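Local coordinates for protein putative NADPH:quinone oxidoreductase (Ralstonia eutropha, PDB 3IUP) that binds NADPH and probably uses it to reduce quinones, at residues V35-E40 with D136-L141; D149-F154 with S340-E345; A217-N222 with L236-A241. All coordinates share one frame; numbering follows the deposited sequence. Where two conformers were deposited one is given.

Interaction 1. Residues V35-E40 with D136-L141; sequences VLIRIE and DQCLVL
Val35, Ile37 and Cys138 meet inside the GroES-like domain of this alcohol-dehydrogenase-type protein, where the strand 34-43 faces the short strand 138-140 across the interior of a curled mixed sheet. The two strands are not bonded neighbours: the closest CA atoms, those of Val35 and Cys138, lie 8.8 Å apart, a spacing that side chains must fill. The contact between the segments is apolar. Val35 and Ile37, two apart on one strand, project from its same face, and the thiol of Cys138 comes to both. Beta-branched residues suit an extended strand, and a small, polarisable sulfur can rest on both branch ends at once. Around this trio, Val102 lies against Val35, Val119 against Ile37 and Ile133 against Cys138.

Backbone hydrogen bonds tie strand 34-43 to strands 98-105 and 130-134, and a salt bridge lies within it. Arg38 turns its NE and NH2 to Glu40 OE2, each at 2.8 Å, side-on, so that one oxygen takes both nitrogens. Across the strands, with a chi1 of -66° that swings the sulfur to the side of its own backbone N, Cys138 SG touches Val35 CG2 at 3.7 Å and Ile37 CD1 at 4.0 Å.

Interaction 2. Residues D149-F154 with S340-E345; sequences DGASSF and SHYSKE
Ser152 and Tyr342 meet through their hydroxyls, with the tyrosine ring extended from the segment leading into strand 344-347 toward the turn that follows helix 147-150. Ser152 OG lies 2.6 Å from Tyr342 OH and close to the plane of the ring, so the serine approaches at the edge that carries the phenol oxygen and not over a face. A chi1 of -49° sends the ring of Tyr342 toward 149-154, and the length of the side chain then brings OH to the serine. Ala151 CB lies on the same oxygen at 3.9 Å. Small side chains suit this turn because the phenol oxygen can reach the serine hydroxyl alongside that methyl.

Ser340 approaches Ser152 from the same segment as the tyrosine. Its OG stands 3.6 Å from Ser152 CB and holds a water at 2.6 Å, and that water makes a weak bond to Ser152 O. The turn is type I, from Gly150 to Ser153, and Ser153 OG reinforces it by donating to Gly150 O at 2.7 Å. Pro43 packs on Ser152, and Met187 on Ser340. The bound NADPH is about 8 Å from the side chain of Ser152. The chemistry implies a short hydroxyl-hydroxyl bond, in which either group could donate, with a weaker water-mediated link beside it, joining segments far apart in sequence near the cofactor.

Interaction 3. Residues A217-N222 with L236-A241; sequences AVHVCN and LVSTGA
His219 lies against Ser238 and Thr239, joining the approach to strand 220-222 with the last turn of helix 228-239. Ala217 begins the first segment by packing on Leu212 of the preceding helix. Val218 follows, and its CG1 lies 3.4 Å above one face of the His219 imidazole, displaced toward the rim.

At His219 the two segments come together. A chi1 of -62° turns the ring away from its own carbonyl and out to the helix end. The methyl of Thr239 meets it obliquely, CG2 lying 3.4 Å from His219 CD2 and 3.5 Å from NE2, and the two side chains arrive from opposite directions. Farther round the ring, Ser238 CB is 3.7 Å from His219 CE1. Thr239 and Ser238 thus present carbon atoms to the ring, including its NE2, although all three residues have polar groups. The helix occupies the hydroxyls: Thr239 OG1 bonds to Ala235 O and, in the conformer described, Ser238 OG to Glu234 O. A flat imidazole can rest on the threonine methyl and the serine methylene at once, and its polar character fits a partly exposed position.

Val220 then packs on helix 206-214, and Cys221 turns to Phe228 and Ala235, continuing the cover given by helix 228-239. Gly240 N still bonds to Leu236 O at 2.9 Å, after which Gly240 leaves the helix with positive phi, 70°, a conformation that glycine accepts easily. The segment leading into the outermost strand 220-222 thus packs on the end of helix 228-239, at the margin of a Rossmann-type domain.

In the fold
Interactions 1 and 2 are neighbours: their centres are 16 Å apart, and Leu139 and Leu141 of the first pack on Phe154, Gly150 and Ser153 of the second. Both reach the same mixed sheet, which includes strands 34-43 and 344-347. Interaction 1 is buried and apolar; interaction 2, partly buried nearer the centre of the chain and the NADPH, relies on hydroxyls and a water. Interaction 3 belongs to the separate parallel sheet, about 39 Å from interaction 1 between centres and beyond the chain's centre from it. Nested within the chain loop closed by interaction 2, it joins elements close in sequence through van der Waals contacts of polar residues, one of them exposed.

Interaction 1. Residues V35-E40 with D136-L141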
ATOM      1  N   VAL A  35      35.087  13.299 -17.147  1.00 18.41           N
ATOM      2  CA  VAL A  35      36.188  12.330 -17.310  1.00 17.92           C
ATOM      3  C   VAL A  35      35.751  11.247 -18.278  1.00 18.48           C
ATOM      4  O   VAL A  35      34.553  11.010 -18.440  1.00 19.60           O
ATOM      5  CB  VAL A  35      36.625  11.717 -15.969  1.00 18.07           C
ATOM      6  CG1 VAL A  35      37.173  12.852 -15.009  1.00 16.30           C
ATOM      7  CG2 VAL A  35      35.480  10.920 -15.307  1.00 17.10           C
ATOM      8  N   LEU A  36      36.713  10.581 -18.903  1.00 18.01           N
ATOM      9  CA  LEU A  36      36.431   9.468 -19.765  1.00 16.99           C
ATOM     10  C   LEU A  36      36.892   8.234 -19.050  1.00 17.23           C
ATOM     11  O   LEU A  36      38.071   8.137 -18.691  1.00 16.81           O
ATOM     12  CB  LEU A  36      37.175   9.597 -21.095  1.00 17.13           C
ATOM     13  CG  LEU A  36      36.777   8.560 -22.157  1.00 18.43           C
ATOM     14  CD1 LEU A  36      35.344   8.823 -22.621  1.00 17.81           C
ATOM     15  CD2 LEU A  36      37.796   8.604 -23.313  1.00 20.46           C
ATOM     16  N   ILE A  37      35.963   7.286 -18.849  1.00 17.44           N
ATOM     17  CA  ILE A  37      36.256   6.041 -18.155  1.00 16.65           C
ATOM     18  C   ILE A  37      36.294   4.878 -19.121  1.00 16.43           C
ATOM     19  O   ILE A  37      35.370   4.702 -19.940  1.00 17.38           O
ATOM     20  CB  ILE A  37      35.230   5.730 -17.072  1.00 17.09           C
ATOM     21  CG1 ILE A  37      35.136   6.874 -16.051  1.00 18.13           C
ATOM     22  CG2 ILE A  37      35.551   4.394 -16.414  1.00 18.60           C
ATOM     23  CD1 ILE A  37      33.817   6.789 -15.285  1.00 17.43           C
ATOM     24  N   ARG A  38      37.354   4.076 -19.049  1.00 16.69           N
ATOM     25  CA  ARG A  38      37.387   2.794 -19.756  1.00 16.83           C
ATOM     26  C   ARG A  38      36.708   1.781 -18.826  1.00 16.93           C
ATOM     27  O   ARG A  38      37.273   1.418 -17.805  1.00 15.64           O
ATOM     28  CB  ARG A  38      38.834   2.346 -20.040  1.00 16.90           C
ATOM     29  CG  ARG A  38      38.913   1.049 -20.885  1.00 17.48           C
ATOM     30  CD  ARG A  38      40.318   0.593 -21.187  1.00 21.79           C
ATOM     31  NE  ARG A  38      40.977   0.227 -19.952  1.00 24.92           N
ATOM     32  CZ  ARG A  38      42.069   0.811 -19.455  1.00 25.92           C
ATOM     33  NH1 ARG A  38      42.706   1.764 -20.131  1.00 29.24           N
ATOM     34  NH2 ARG A  38      42.564   0.390 -18.308  1.00 27.06           N
ATOM     35  N   ILE A  39      35.508   1.320 -19.191  1.00 15.90           N
ATOM     36  CA  ILE A  39      34.714   0.492 -18.277  0.60 17.20           C
ATOM     37  C   ILE A  39      35.198  -0.965 -18.365  1.00 16.62           C
ATOM     38  O   ILE A  39      35.303  -1.526 -19.447  1.00 17.00           O
ATOM     39  CB  ILE A  39      33.212   0.607 -18.566  0.60 16.53           C
ATOM     40  CG1 ILE A  39      32.758   2.067 -18.422  0.60 18.08           C
ATOM     41  CG2 ILE A  39      32.422  -0.303 -17.599  0.60 17.70           C
ATOM     42  CD1 ILE A  39      31.375   2.356 -18.987  0.60 17.55           C
ATOM     43  N   GLU A  40      35.531  -1.534 -17.209  1.00 16.79           N
ATOM     44  CA  GLU A  40      36.084  -2.896 -17.140  1.00 17.03           C
ATOM     45  C   GLU A  40      35.184  -3.877 -16.388  1.00 17.86           C
ATOM     46  O   GLU A  40      35.463  -5.091 -16.375  1.00 16.68           O
ATOM     47  CB  GLU A  40      37.496  -2.865 -16.540  1.00 18.06           C
ATOM     48  CG  GLU A  40      38.422  -2.068 -17.444  1.00 19.59           C
ATOM     49  CD  GLU A  40      39.857  -2.056 -17.024  1.00 25.60           C
ATOM     50  OE1 GLU A  40      40.158  -2.487 -15.918  1.00 26.84           O
ATOM     51  OE2 GLU A  40      40.703  -1.666 -17.876  1.00 28.60           O
ATOM     52  N   ASP A 136      31.688  14.657 -11.004  1.00 24.85           N
ATOM     53  CA  ASP A 136      30.945  14.598  -9.753  1.00 26.60           C
ATOM     54  C   ASP A 136      30.061  13.359  -9.636  1.00 26.60           C
ATOM     55  O   ASP A 136      29.451  13.163  -8.598  1.00 27.78           O
ATOM     56  CB  ASP A 136      30.190  15.928  -9.426  1.00 26.94           C
ATOM     57  CG  ASP A 136      28.972  16.216 -10.340  1.00 30.61           C
ATOM     58  OD1 ASP A 136      28.546  15.372 -11.173  1.00 31.75           O
ATOM     59  OD2 ASP A 136      28.435  17.345 -10.215  1.00 34.33           O
ATOM     60  N   GLN A 137      30.035  12.494 -10.657  1.00 26.24           N
ATOM     61  CA  GLN A 137      29.297  11.234 -10.572  1.00 26.85           C
ATOM     62  C   GLN A 137      30.178  10.008 -10.356  1.00 25.54           C
ATOM     63  O   GLN A 137      29.709   8.872 -10.431  1.00 27.30           O
ATOM     64  CB  GLN A 137      28.429  11.025 -11.812  1.00 27.76           C
ATOM     65  CG  GLN A 137      27.302  12.067 -11.978  1.00 30.22           C
ATOM     66  CD  GLN A 137      26.459  11.814 -13.240  1.00 33.10           C
ATOM     67  OE1 GLN A 137      26.300  10.666 -13.699  1.00 35.57           O
ATOM     68  NE2 GLN A 137      25.933  12.885 -13.811  1.00 34.24           N
ATOM     69  N   CYS A 138      31.459  10.230 -10.142  1.00 24.33           N
ATOM     70  CA  CYS A 138      32.417   9.167  -9.960  1.00 23.93           C
ATOM     71  C   CYS A 138      32.684   8.933  -8.490  1.00 23.93           C
ATOM     72  O   CYS A 138      32.887   9.882  -7.750  1.00 23.35           O
ATOM     73  CB  CYS A 138      33.723   9.516 -10.647  1.00 24.08           C
ATOM     74  SG  CYS A 138      33.506   9.581 -12.440  1.00 25.48           S
ATOM     75  N   LEU A 139      32.659   7.674  -8.078  1.00 24.04           N
ATOM     76  CA  LEU A 139      33.056   7.270  -6.735  1.00 24.00           C
ATOM     77  C   LEU A 139      34.449   6.674  -6.842  1.00 23.80           C
ATOM     78  O   LEU A 139      34.633   5.643  -7.492  1.00 22.76           O
ATOM     79  CB  LEU A 139      32.087   6.210  -6.211  1.00 23.89           C
ATOM     80  CG  LEU A 139      32.169   5.729  -4.770  1.00 25.87           C
ATOM     81  CD1 LEU A 139      32.073   6.911  -3.801  1.00 29.71           C
ATOM     82  CD2 LEU A 139      31.014   4.748  -4.562  1.00 29.32           C
ATOM     83  N   VAL A 140      35.429   7.297  -6.192  1.00 23.51           N
ATOM     84  CA  VAL A 140      36.804   6.774  -6.190  1.00 24.55           C
ATOM     85  C   VAL A 140      36.897   5.522  -5.310  1.00 24.75           C
ATOM     86  O   VAL A 140      36.474   5.531  -4.136  1.00 25.35           O
ATOM     87  CB  VAL A 140      37.845   7.850  -5.729  1.00 25.59           C
ATOM     88  CG1 VAL A 140      39.243   7.259  -5.719  1.00 25.08           C
ATOM     89  CG2 VAL A 140      37.805   9.065  -6.655  1.00 25.52           C
ATOM     90  N   LEU A 141      37.400   4.434  -5.882  1.00 23.74           N
ATOM     91  CA  LEU A 141      37.426   3.161  -5.193  1.00 24.77           C
ATOM     92  C   LEU A 141      38.650   3.092  -4.270  1.00 25.84           C
ATOM     93  O   LEU A 141      39.662   3.722  -4.536  1.00 24.70           O
ATOM     94  CB  LEU A 141      37.425   1.996  -6.192  1.00 24.61           C
ATOM     95  CG  LEU A 141      36.081   1.775  -6.926  1.00 25.29           C
ATOM     96  CD1 LEU A 141      36.225   0.628  -7.899  1.00 25.16           C
ATOM     97  CD2 LEU A 141      34.896   1.563  -5.920  1.00 23.93           C
TER

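Interaction 2. Residues D149-F154 with S340-E345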
ATOM      1  N   ASP A 149      35.840  -5.460  -8.245  1.00 22.05           N
ATOM      2  CA  ASP A 149      35.533  -5.224  -6.836  1.00 22.62           C
ATOM      3  C   ASP A 149      34.535  -4.081  -6.611  1.00 22.01           C
ATOM      4  O   ASP A 149      33.789  -4.106  -5.649  1.00 22.06           O
ATOM      5  CB  ASP A 149      36.829  -4.940  -6.004  1.00 23.53           C
ATOM      6  CG  ASP A 149      37.757  -6.140  -5.916  1.00 26.01           C
ATOM      7  OD1 ASP A 149      37.272  -7.303  -5.968  1.00 31.77           O
ATOM      8  OD2 ASP A 149      38.989  -5.940  -5.796  1.00 28.42           O
ATOM      9  N   GLY A 150      34.522  -3.088  -7.493  1.00 20.89           N
ATOM     10  CA  GLY A 150      33.634  -1.944  -7.367  1.00 19.55           C
ATOM     11  C   GLY A 150      32.495  -1.845  -8.341  1.00 18.98           C
ATOM     12  O   GLY A 150      31.805  -0.839  -8.378  1.00 19.64           O
ATOM     13  N   ALA A 151      32.287  -2.888  -9.125  1.00 18.00           N
ATOM     14  CA  ALA A 151      31.337  -2.854 -10.239  1.00 18.26           C
ATOM     15  C   ALA A 151      29.893  -2.641  -9.781  1.00 18.45           C
ATOM     16  O   ALA A 151      29.055  -2.161 -10.547  1.00 18.02           O
ATOM     17  CB  ALA A 151      31.445  -4.153 -10.996  1.00 18.78           C
ATOM     18  N   SER A 152      29.634  -3.094  -8.556  1.00 18.49           N
ATOM     19  CA  SER A 152      28.289  -3.131  -7.997  1.00 19.24           C
ATOM     20  C   SER A 152      28.231  -2.245  -6.768  1.00 20.80           C
ATOM     21  O   SER A 152      27.610  -2.603  -5.780  1.00 22.93           O
ATOM     22  CB  SER A 152      27.940  -4.578  -7.622  1.00 20.12           C
ATOM     23  OG  SER A 152      27.772  -5.382  -8.792  1.00 20.94           O
ATOM     24  N   SER A 153      28.873  -1.079  -6.823  1.00 20.35           N
ATOM     25  CA  SER A 153      29.003  -0.224  -5.639  1.00 20.11           C
ATOM     26  C   SER A 153      27.717   0.516  -5.284  1.00 20.61           C
ATOM     27  O   SER A 153      27.576   1.017  -4.154  1.00 21.86           O
ATOM     28  CB  SER A 153      30.100   0.831  -5.871  1.00 20.67           C
ATOM     29  OG  SER A 153      31.345   0.208  -5.879  1.00 20.24           O
ATOM     30  N   PHE A 154      26.820   0.675  -6.240  1.00 19.58           N
ATOM     31  CA  PHE A 154      25.662   1.555  -6.016  1.00 19.82           C
ATOM     32  C   PHE A 154      24.354   0.817  -5.758  1.00 20.01           C
ATOM     33  O   PHE A 154      23.718   1.002  -4.708  1.00 20.17           O
ATOM     34  CB  PHE A 154      25.490   2.539  -7.168  1.00 20.19           C
ATOM     35  CG  PHE A 154      26.596   3.546  -7.292  1.00 20.53           C
ATOM     36  CD1 PHE A 154      26.469   4.796  -6.707  1.00 22.77           C
ATOM     37  CD2 PHE A 154      27.735   3.274  -8.037  1.00 22.62           C
ATOM     38  CE1 PHE A 154      27.476   5.767  -6.844  1.00 25.38           C
ATOM     39  CE2 PHE A 154      28.741   4.217  -8.179  1.00 23.30           C
ATOM     40  CZ  PHE A 154      28.619   5.470  -7.582  1.00 24.61           C
ATOM     41  N   SER A 340      30.120  -8.742  -3.622  1.00 23.75           N
ATOM     42  CA  SER A 340      29.216  -9.370  -4.603  1.00 24.10           C
ATOM     43  C   SER A 340      29.867 -10.557  -5.300  1.00 24.34           C
ATOM     44  O   SER A 340      30.982 -10.437  -5.799  1.00 25.21           O
ATOM     45  CB  SER A 340      28.852  -8.395  -5.714  1.00 22.84           C
ATOM     46  OG  SER A 340      28.081  -7.331  -5.248  1.00 24.83           O
ATOM     47  N   HIS A 341      29.119 -11.652  -5.420  1.00 25.11           N
ATOM     48  CA  HIS A 341      29.580 -12.819  -6.181  1.00 25.26           C
ATOM     49  C   HIS A 341      29.013 -12.802  -7.598  1.00 23.69           C
ATOM     50  O   HIS A 341      27.828 -12.520  -7.780  1.00 22.19           O
ATOM     51  CB  HIS A 341      29.112 -14.111  -5.502  1.00 25.89           C
ATOM     52  CG  HIS A 341      29.360 -15.345  -6.323  1.00 29.01           C
ATOM     53  ND1 HIS A 341      30.621 -15.905  -6.457  1.00 33.41           N
ATOM     54  CD2 HIS A 341      28.517 -16.128  -7.048  1.00 30.50           C
ATOM     55  CE1 HIS A 341      30.542 -16.974  -7.237  1.00 33.06           C
ATOM     56  NE2 HIS A 341      29.281 -17.128  -7.613  1.00 34.49           N
ATOM     57  N   TYR A 342      29.852 -13.097  -8.594  1.00 22.91           N
ATOM     58  CA  TYR A 342      29.377 -13.311  -9.962  1.00 22.32           C
ATOM     59  C   TYR A 342      29.747 -14.714 -10.380  1.00 22.75           C
ATOM     60  O   TYR A 342      30.824 -15.184 -10.025  1.00 23.56           O
ATOM     61  CB  TYR A 342      30.045 -12.326 -10.915  1.00 22.19           C
ATOM     62  CG  TYR A 342      29.978 -10.911 -10.402  1.00 21.10           C
ATOM     63  CD1 TYR A 342      28.794 -10.167 -10.491  1.00 21.56           C
ATOM     64  CD2 TYR A 342      31.052 -10.340  -9.774  1.00 21.69           C
ATOM     65  CE1 TYR A 342      28.739  -8.859 -10.018  1.00 20.22           C
ATOM     66  CE2 TYR A 342      31.004  -9.052  -9.280  1.00 23.46           C
ATOM     67  CZ  TYR A 342      29.842  -8.308  -9.405  1.00 20.45           C
ATOM     68  OH  TYR A 342      29.821  -7.037  -8.888  1.00 22.66           O
ATOM     69  N   SER A 343      28.901 -15.378 -11.142  1.00 22.73           N
ATOM     70  CA  SER A 343      29.218 -16.716 -11.607  1.00 23.90           C
ATOM     71  C   SER A 343      30.052 -16.708 -12.876  1.00 23.42           C
ATOM     72  O   SER A 343      30.676 -17.684 -13.199  1.00 22.35           O
ATOM     73  CB  SER A 343      27.946 -17.543 -11.784  1.00 25.02           C
ATOM     74  OG  SER A 343      27.137 -17.017 -12.811  1.00 28.43           O
ATOM     75  N   LYS A 344      30.069 -15.603 -13.623  1.00 23.43           N
ATOM     76  CA  LYS A 344      30.827 -15.551 -14.868  1.00 23.49           C
ATOM     77  C   LYS A 344      31.114 -14.086 -15.234  1.00 22.81           C
ATOM     78  O   LYS A 344      30.305 -13.208 -14.932  1.00 22.00           O
ATOM     79  CB  LYS A 344      30.043 -16.230 -15.993  1.00 24.21           C
ATOM     80  CG  LYS A 344      30.859 -16.602 -17.251  1.00 28.04           C
ATOM     81  CD  LYS A 344      29.938 -17.437 -18.195  1.00 32.52           C
ATOM     82  CE  LYS A 344      30.689 -18.072 -19.362  1.00 37.50           C
ATOM     83  NZ  LYS A 344      31.456 -19.306 -18.926  1.00 41.12           N
ATOM     84  N   GLU A 345      32.280 -13.825 -15.814  1.00 21.32           N
ATOM     85  CA  GLU A 345      32.577 -12.526 -16.421  1.00 21.86           C
ATOM     86  C   GLU A 345      32.581 -12.691 -17.930  1.00 20.64           C
ATOM     87  O   GLU A 345      33.294 -13.565 -18.462  1.00 19.64           O
ATOM     88  CB  GLU A 345      33.919 -11.993 -15.963  1.00 22.68           C
ATOM     89  CG  GLU A 345      34.300 -10.662 -16.617  1.00 26.49           C
ATOM     90  CD  GLU A 345      35.593 -10.058 -16.093  1.00 32.73           C
ATOM     91  OE1 GLU A 345      35.656  -9.722 -14.896  1.00 39.00           O
ATOM     92  OE2 GLU A 345      36.538  -9.870 -16.876  1.00 37.74           O
TER
HETATM   93  O   HOH W   1      29.370  -5.220  -4.492  1.00 23.07           O

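Interaction 3. Residues A217-N222 with L236-A241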
ATOM      1  N   ALA A 217      23.103 -15.771   9.342  1.00 16.20           N
ATOM      2  CA  ALA A 217      21.708 -15.265   9.489  1.00 16.19           C
ATOM      3  C   ALA A 217      21.045 -15.882  10.719  1.00 17.54           C
ATOM      4  O   ALA A 217      21.111 -17.082  10.922  1.00 18.86           O
ATOM      5  CB  ALA A 217      20.888 -15.554   8.245  1.00 15.04           C
ATOM      6  N   VAL A 218      20.420 -15.053  11.523  1.00 17.31           N
ATOM      7  CA  VAL A 218      19.771 -15.499  12.765  1.00 17.71           C
ATOM      8  C   VAL A 218      18.419 -16.170  12.417  1.00 17.42           C
ATOM      9  O   VAL A 218      18.071 -17.243  12.954  1.00 17.02           O
ATOM     10  CB  VAL A 218      19.579 -14.316  13.729  1.00 17.88           C
ATOM     11  CG1 VAL A 218      18.804 -14.707  15.028  1.00 16.68           C
ATOM     12  CG2 VAL A 218      20.892 -13.689  14.073  1.00 18.54           C
ATOM     13  N   HIS A 219      17.647 -15.519  11.540  1.00 17.72           N
ATOM     14  CA  HIS A 219      16.293 -15.960  11.198  1.00 18.54           C
ATOM     15  C   HIS A 219      16.133 -16.114   9.728  1.00 18.93           C
ATOM     16  O   HIS A 219      16.248 -15.128   8.990  1.00 18.14           O
ATOM     17  CB  HIS A 219      15.271 -14.923  11.622  1.00 19.03           C
ATOM     18  CG  HIS A 219      15.233 -14.658  13.080  1.00 19.65           C
ATOM     19  ND1 HIS A 219      14.659 -15.539  13.969  1.00 22.06           N
ATOM     20  CD2 HIS A 219      15.712 -13.627  13.814  1.00 19.55           C
ATOM     21  CE1 HIS A 219      14.770 -15.048  15.194  1.00 22.23           C
ATOM     22  NE2 HIS A 219      15.400 -13.888  15.125  1.00 21.52           N
ATOM     23  N   VAL A 220      15.802 -17.317   9.291  1.00 18.39           N
ATOM     24  CA  VAL A 220      15.538 -17.582   7.911  1.00 18.83           C
ATOM     25  C   VAL A 220      14.328 -18.469   7.826  1.00 20.36           C
ATOM     26  O   VAL A 220      14.279 -19.506   8.495  1.00 21.34           O
ATOM     27  CB  VAL A 220      16.709 -18.294   7.245  1.00 19.45           C
ATOM     28  CG1 VAL A 220      16.453 -18.424   5.765  1.00 20.12           C
ATOM     29  CG2 VAL A 220      18.052 -17.530   7.521  1.00 16.67           C
ATOM     30  N   CYS A 221      13.324 -18.036   7.060  1.00 18.58           N
ATOM     31  CA  CYS A 221      12.111 -18.784   6.793  1.00 19.39           C
ATOM     32  C   CYS A 221      11.996 -19.103   5.328  1.00 19.22           C
ATOM     33  O   CYS A 221      12.232 -18.265   4.466  1.00 20.33           O
ATOM     34  CB  CYS A 221      10.883 -17.972   7.191  1.00 19.51           C
ATOM     35  SG  CYS A 221      10.937 -17.516   8.933  1.00 24.45           S
ATOM     36  N   ASN A 222      11.601 -20.324   5.046  1.00 19.23           N
ATOM     37  CA  ASN A 222      11.471 -20.833   3.696  1.00 20.01           C
ATOM     38  C   ASN A 222       9.999 -20.866   3.340  1.00 20.52           C
ATOM     39  O   ASN A 222       9.229 -21.574   3.933  1.00 20.45           O
ATOM     40  CB  ASN A 222      12.100 -22.228   3.612  1.00 19.63           C
ATOM     41  CG  ASN A 222      11.922 -22.897   2.272  1.00 23.09           C
ATOM     42  OD1 ASN A 222      11.572 -22.275   1.289  1.00 21.07           O
ATOM     43  ND2 ASN A 222      12.266 -24.169   2.215  1.00 23.71           N
ATOM     44  N   LEU A 236       8.736 -13.279  13.605  1.00 16.80           N
ATOM     45  CA  LEU A 236       8.199 -11.924  13.848  1.00 17.18           C
ATOM     46  C   LEU A 236       7.986 -11.612  15.334  1.00 18.07           C
ATOM     47  O   LEU A 236       8.262 -10.520  15.795  1.00 17.61           O
ATOM     48  CB  LEU A 236       6.971 -11.664  12.993  1.00 17.10           C
ATOM     49  CG  LEU A 236       7.287 -11.646  11.500  1.00 17.16           C
ATOM     50  CD1 LEU A 236       6.002 -11.732  10.686  1.00 17.62           C
ATOM     51  CD2 LEU A 236       8.127 -10.379  11.143  1.00 16.90           C
ATOM     52  N   VAL A 237       7.558 -12.595  16.121  1.00 18.89           N
ATOM     53  CA  VAL A 237       7.550 -12.410  17.573  1.00 19.12           C
ATOM     54  C   VAL A 237       8.946 -12.145  18.106  1.00 18.60           C
ATOM     55  O   VAL A 237       9.158 -11.208  18.865  1.00 18.75           O
ATOM     56  CB  VAL A 237       6.894 -13.610  18.290  1.00 19.48           C
ATOM     57  CG1 VAL A 237       7.061 -13.470  19.794  1.00 20.83           C
ATOM     58  CG2 VAL A 237       5.451 -13.686  17.863  1.00 17.05           C
ATOM     59  N   SER A 238       9.926 -12.933  17.662  1.00 18.39           N
ATOM     60  CA  SER A 238      11.290 -12.767  18.097  0.60 18.75           C
ATOM     61  C   SER A 238      11.868 -11.400  17.761  1.00 18.73           C
ATOM     62  O   SER A 238      12.492 -10.751  18.620  1.00 18.98           O
ATOM     63  CB  SER A 238      12.174 -13.851  17.494  0.60 18.98           C
ATOM     64  OG  SER A 238      11.807 -15.110  18.020  0.60 20.64           O
ATOM     65  N   THR A 239      11.688 -10.972  16.508  1.00 17.20           N
ATOM     66  CA  THR A 239      12.355  -9.765  16.022  1.00 16.99           C
ATOM     67  C   THR A 239      11.598  -8.454  16.263  1.00 17.00           C
ATOM     68  O   THR A 239      12.199  -7.398  16.332  1.00 18.05           O
ATOM     69  CB  THR A 239      12.622  -9.863  14.529  1.00 17.09           C
ATOM     70  OG1 THR A 239      11.389 -10.093  13.857  1.00 16.28           O
ATOM     71  CG2 THR A 239      13.620 -11.022  14.178  1.00 16.70           C
ATOM     72  N   GLY A 240      10.293  -8.532  16.373  1.00 15.96           N
ATOM     73  CA  GLY A 240       9.445  -7.351  16.446  1.00 16.26           C
ATOM     74  C   GLY A 240       9.382  -6.580  15.109  1.00 15.93           C
ATOM     75  O   GLY A 240       8.994  -5.413  15.109  1.00 16.19           O
ATOM     76  N   ALA A 241       9.751  -7.231  13.993  1.00 14.64           N
ATOM     77  CA  ALA A 241       9.784  -6.563  12.698  1.00 14.22           C
ATOM     78  C   ALA A 241       8.376  -6.175  12.191  1.00 14.31           C
ATOM     79  O   ALA A 241       7.434  -6.969  12.194  1.00 14.34           O
ATOM     80  CB  ALA A 241      10.517  -7.402  11.648  1.00 14.19           C
TER